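Local coordinates for predicted ancestral HMA domain of Pik-1 from Oryza spp. (Synthetic construct, PDB 7BNT), which probably recognises a blast-fungus AVR-Pik effector, as the integrated HMA domains of rice Pik-1 immune receptors do, at residues 19-27 against 36-46. Numbering follows the deposited sequence.
Sequences CRSKAMALV and VALVGDLRDKI
Met24 of helix 17-28 packs against Val36, Leu38 and Ile46, and illustrates how a flexible thioether side chain can sit between a helix and a sheet. In the conformer described here, one of two modelled, bends at chi2 and chi3 kink the chain so that SD comes 4.0 Å from Leu38 CG and also close to CG1 of Ile46, while the methyl CE lies against Val36 CG2. One turn on, Val27 lies alongside Val36, the two side chains pointing opposite ways with CG1 to CG1 at 3.6 Å, and meets Ile46 tip to tip through CG2. The CD1 methyl of Ile46 presses up against the helix backbone, 3.7 Å from Met24 N, and touches Ala23 CB.

Toward the N-terminal part of the helix the contact turns polar. Arg20 runs out extended before turning at chi3 (65°), which lays one guanidinium face over Leu38 CD1 and lets NH1 donate to the carbonyl O of Arg43 (2.9 Å, N-H...O angle 148°), approaching it tilted out of the carbonyl plane. Asp17 grips NH2 in a salt bridge, probably helping to fix the plane. The Arg43 guanidinium, turned 79° from that of Arg20, comes near it, but pairs with Asp34 of the second subunit, probably easing any repulsion. This helix-on-hairpin packing belongs to the ferredoxin-like βαββαβ fold of HMA domains, whose edge strand 33-39 here continues the sheet into the second subunit.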
loop_
_atom_site.group_PDB
_atom_site.type_symbol
_atom_site.label_atom_id
_atom_site.label_comp_id
_atom_site.label_asym_id
_atom_site.label_seq_id
_atom_site.Cartn_x
_atom_site.Cartn_y
_atom_site.Cartn_z
ATOM N N CYS B 19 -4.476 16.220 0.922
ATOM C CA CYS B 19 -3.388 15.861 1.860
ATOM C C CYS B 19 -2.982 14.387 1.672
ATOM O O CYS B 19 -1.788 14.042 1.633
ATOM C CB CYS B 19 -3.891 16.115 3.268
ATOM S SG CYS B 19 -2.605 15.877 4.504
ATOM N N ARG B 20 -3.964 13.506 1.634
ATOM C CA ARG B 20 -3.704 12.066 1.471
ATOM C C ARG B 20 -3.008 11.839 0.119
ATOM O O ARG B 20 -2.033 11.067 0.060
ATOM C CB ARG B 20 -5.005 11.289 1.627
ATOM C CG ARG B 20 -4.812 9.787 1.533
ATOM C CD ARG B 20 -6.093 9.032 1.827
ATOM N NE ARG B 20 -7.089 9.323 0.812
ATOM C CZ ARG B 20 -8.296 8.780 0.741
ATOM N NH1 ARG B 20 -8.695 7.914 1.650
ATOM N NH2 ARG B 20 -9.113 9.129 -0.239
ATOM N N SER B 21 -3.441 12.547 -0.915
ATOM C CA SER B 21 -2.812 12.477 -2.251
ATOM C C SER B 21 -1.373 13.032 -2.245
ATOM O O SER B 21 -0.509 12.441 -2.947
ATOM C CB SER B 21 -3.684 13.171 -3.246
ATOM O OG SER B 21 -4.865 12.409 -3.494
ATOM N N LYS B 22 -1.098 14.098 -1.482
ATOM C CA LYS B 22 0.278 14.634 -1.301
ATOM C C LYS B 22 1.153 13.538 -0.653
ATOM O O LYS B 22 2.316 13.361 -1.044
ATOM C CB LYS B 22 0.251 15.915 -0.467
ATOM C CG LYS B 22 1.589 16.611 -0.340
ATOM C CD LYS B 22 1.516 18.044 0.172
ATOM C CE LYS B 22 2.881 18.711 0.163
ATOM N NZ LYS B 22 2.804 20.175 -0.053
ATOM N N ALA B 23 0.621 12.807 0.332
ATOM C CA ALA B 23 1.364 11.729 1.011
ATOM C C ALA B 23 1.667 10.620 -0.009
ATOM O O ALA B 23 2.800 10.145 -0.068
ATOM C CB ALA B 23 0.601 11.213 2.198
ATOM N N MET B 24 0.654 10.234 -0.793
ATOM C CA MET B 24 0.788 9.217 -1.868
ATOM C C MET B 24 1.898 9.645 -2.832
ATOM O O MET B 24 2.766 8.827 -3.154
ATOM C CB MET B 24 -0.534 9.032 -2.621
ATOM C CG MET B 24 -1.540 8.148 -1.886
ATOM S SD MET B 24 -1.121 6.375 -1.905
ATOM C CE MET B 24 -1.745 5.903 -3.507
ATOM N N ALA B 25 1.875 10.901 -3.258
ATOM C CA ALA B 25 2.852 11.443 -4.219
ATOM C C ALA B 25 4.261 11.397 -3.629
ATOM O O ALA B 25 5.213 10.971 -4.328
ATOM C CB ALA B 25 2.500 12.852 -4.608
ATOM N N LEU B 26 4.402 11.807 -2.376
ATOM C CA LEU B 26 5.733 11.804 -1.725
ATOM C C LEU B 26 6.256 10.373 -1.688
ATOM O O LEU B 26 7.429 10.127 -2.086
ATOM C CB LEU B 26 5.650 12.432 -0.340
ATOM C CG LEU B 26 6.984 12.542 0.394
ATOM C CD1 LEU B 26 6.923 13.658 1.428
ATOM C CD2 LEU B 26 7.386 11.242 1.077
ATOM N N VAL B 27 5.443 9.425 -1.222
ATOM C CA VAL B 27 5.931 8.028 -1.118
ATOM C C VAL B 27 6.249 7.509 -2.518
ATOM O O VAL B 27 7.335 6.940 -2.715
ATOM C CB VAL B 27 4.929 7.141 -0.375
ATOM C CG1 VAL B 27 5.427 5.705 -0.364
ATOM C CG2 VAL B 27 4.695 7.678 1.036
ATOM N N VAL B 36 2.625 1.554 -4.529
ATOM C CA VAL B 36 1.982 2.163 -3.340
ATOM C C VAL B 36 0.491 1.889 -3.462
ATOM O O VAL B 36 -0.047 1.921 -4.570
ATOM C CB VAL B 36 2.219 3.681 -3.224
ATOM C CG1 VAL B 36 3.680 3.964 -3.007
ATOM C CG2 VAL B 36 1.700 4.439 -4.422
ATOM N N ALA B 37 -0.169 1.711 -2.322
ATOM C CA ALA B 37 -1.637 1.548 -2.296
ATOM C C ALA B 37 -2.201 2.114 -1.006
ATOM O O ALA B 37 -1.584 1.997 0.055
ATOM C CB ALA B 37 -2.019 0.090 -2.439
ATOM N N LEU B 38 -3.393 2.678 -1.120
ATOM C CA LEU B 38 -4.180 3.052 0.066
ATOM C C LEU B 38 -4.826 1.794 0.647
ATOM O O LEU B 38 -5.542 1.087 -0.065
ATOM C CB LEU B 38 -5.251 4.061 -0.294
ATOM C CG LEU B 38 -4.737 5.447 -0.570
ATOM C CD1 LEU B 38 -5.895 6.313 -1.052
ATOM C CD2 LEU B 38 -4.112 6.031 0.685
ATOM N N VAL B 39 -4.565 1.536 1.902
ATOM C CA VAL B 39 -5.040 0.339 2.618
ATOM C C VAL B 39 -5.595 0.813 3.964
ATOM O O VAL B 39 -5.690 2.013 4.237
ATOM C CB VAL B 39 -3.917 -0.719 2.770
ATOM C CG1 VAL B 39 -3.449 -1.206 1.424
ATOM C CG2 VAL B 39 -2.753 -0.257 3.632
ATOM N N GLY B 40 -6.016 -0.146 4.743
ATOM C CA GLY B 40 -6.659 0.090 6.031
ATOM C C GLY B 40 -8.162 0.122 5.880
ATOM O O GLY B 40 -8.690 0.444 4.797
ATOM N N ASP B 41 -8.868 -0.216 6.949
ATOM C CA ASP B 41 -10.356 -0.160 6.926
ATOM C C ASP B 41 -10.858 1.247 6.560
ATOM O O ASP B 41 -11.911 1.336 5.974
ATOM C CB ASP B 41 -10.929 -0.673 8.239
ATOM C CG ASP B 41 -10.923 -2.179 8.417
ATOM O OD1 ASP B 41 -10.627 -2.901 7.446
ATOM O OD2 ASP B 41 -11.280 -2.636 9.516
ATOM N N LEU B 42 -10.131 2.292 6.924
ATOM C CA LEU B 42 -10.508 3.683 6.609
ATOM C C LEU B 42 -9.653 4.280 5.481
ATOM O O LEU B 42 -9.727 5.487 5.284
ATOM C CB LEU B 42 -10.375 4.522 7.882
ATOM C CG LEU B 42 -11.267 4.069 9.032
ATOM C CD1 LEU B 42 -10.966 4.865 10.294
ATOM C CD2 LEU B 42 -12.733 4.194 8.650
ATOM N N ARG B 43 -8.882 3.501 4.746
ATOM C CA ARG B 43 -8.077 4.014 3.615
ATOM C C ARG B 43 -7.254 5.212 4.099
ATOM O O ARG B 43 -7.137 6.238 3.382
ATOM C CB ARG B 43 -9.003 4.303 2.435
ATOM C CG ARG B 43 -9.692 3.034 1.957
ATOM C CD ARG B 43 -10.576 3.233 0.756
ATOM N NE ARG B 43 -9.724 2.982 -0.387
ATOM C CZ ARG B 43 -9.348 3.890 -1.274
ATOM N NH1 ARG B 43 -9.793 5.139 -1.197
ATOM N NH2 ARG B 43 -8.569 3.522 -2.274
ATOM N N ASP B 44 -6.615 5.038 5.244
ATOM C CA ASP B 44 -5.795 6.068 5.930
ATOM C C ASP B 44 -4.338 5.614 6.032
ATOM O O ASP B 44 -3.554 6.228 6.788
ATOM C CB ASP B 44 -6.376 6.350 7.317
ATOM C CG ASP B 44 -6.498 5.165 8.254
ATOM O OD1 ASP B 44 -6.317 4.028 7.794
ATOM O OD2 ASP B 44 -6.788 5.413 9.470
ATOM N N LYS B 45 -3.978 4.558 5.329
ATOM C CA LYS B 45 -2.612 4.027 5.385
ATOM C C LYS B 45 -2.117 3.818 3.975
ATOM O O LYS B 45 -2.899 3.466 3.101
ATOM C CB LYS B 45 -2.581 2.733 6.186
ATOM C CG LYS B 45 -3.021 2.903 7.629
ATOM C CD LYS B 45 -3.455 1.640 8.253
ATOM C CE LYS B 45 -3.994 1.864 9.637
ATOM N NZ LYS B 45 -5.458 1.905 9.648
ATOM N N ILE B 46 -0.820 4.022 3.815
ATOM C CA ILE B 46 -0.126 3.759 2.545
ATOM C C ILE B 46 0.734 2.532 2.753
ATOM O O ILE B 46 1.565 2.495 3.667
ATOM C CB ILE B 46 0.704 4.958 2.071
ATOM C CG1 ILE B 46 -0.151 6.222 1.921
ATOM C CG2 ILE B 46 1.438 4.615 0.774
ATOM C CD1 ILE B 46 0.660 7.451 1.630
#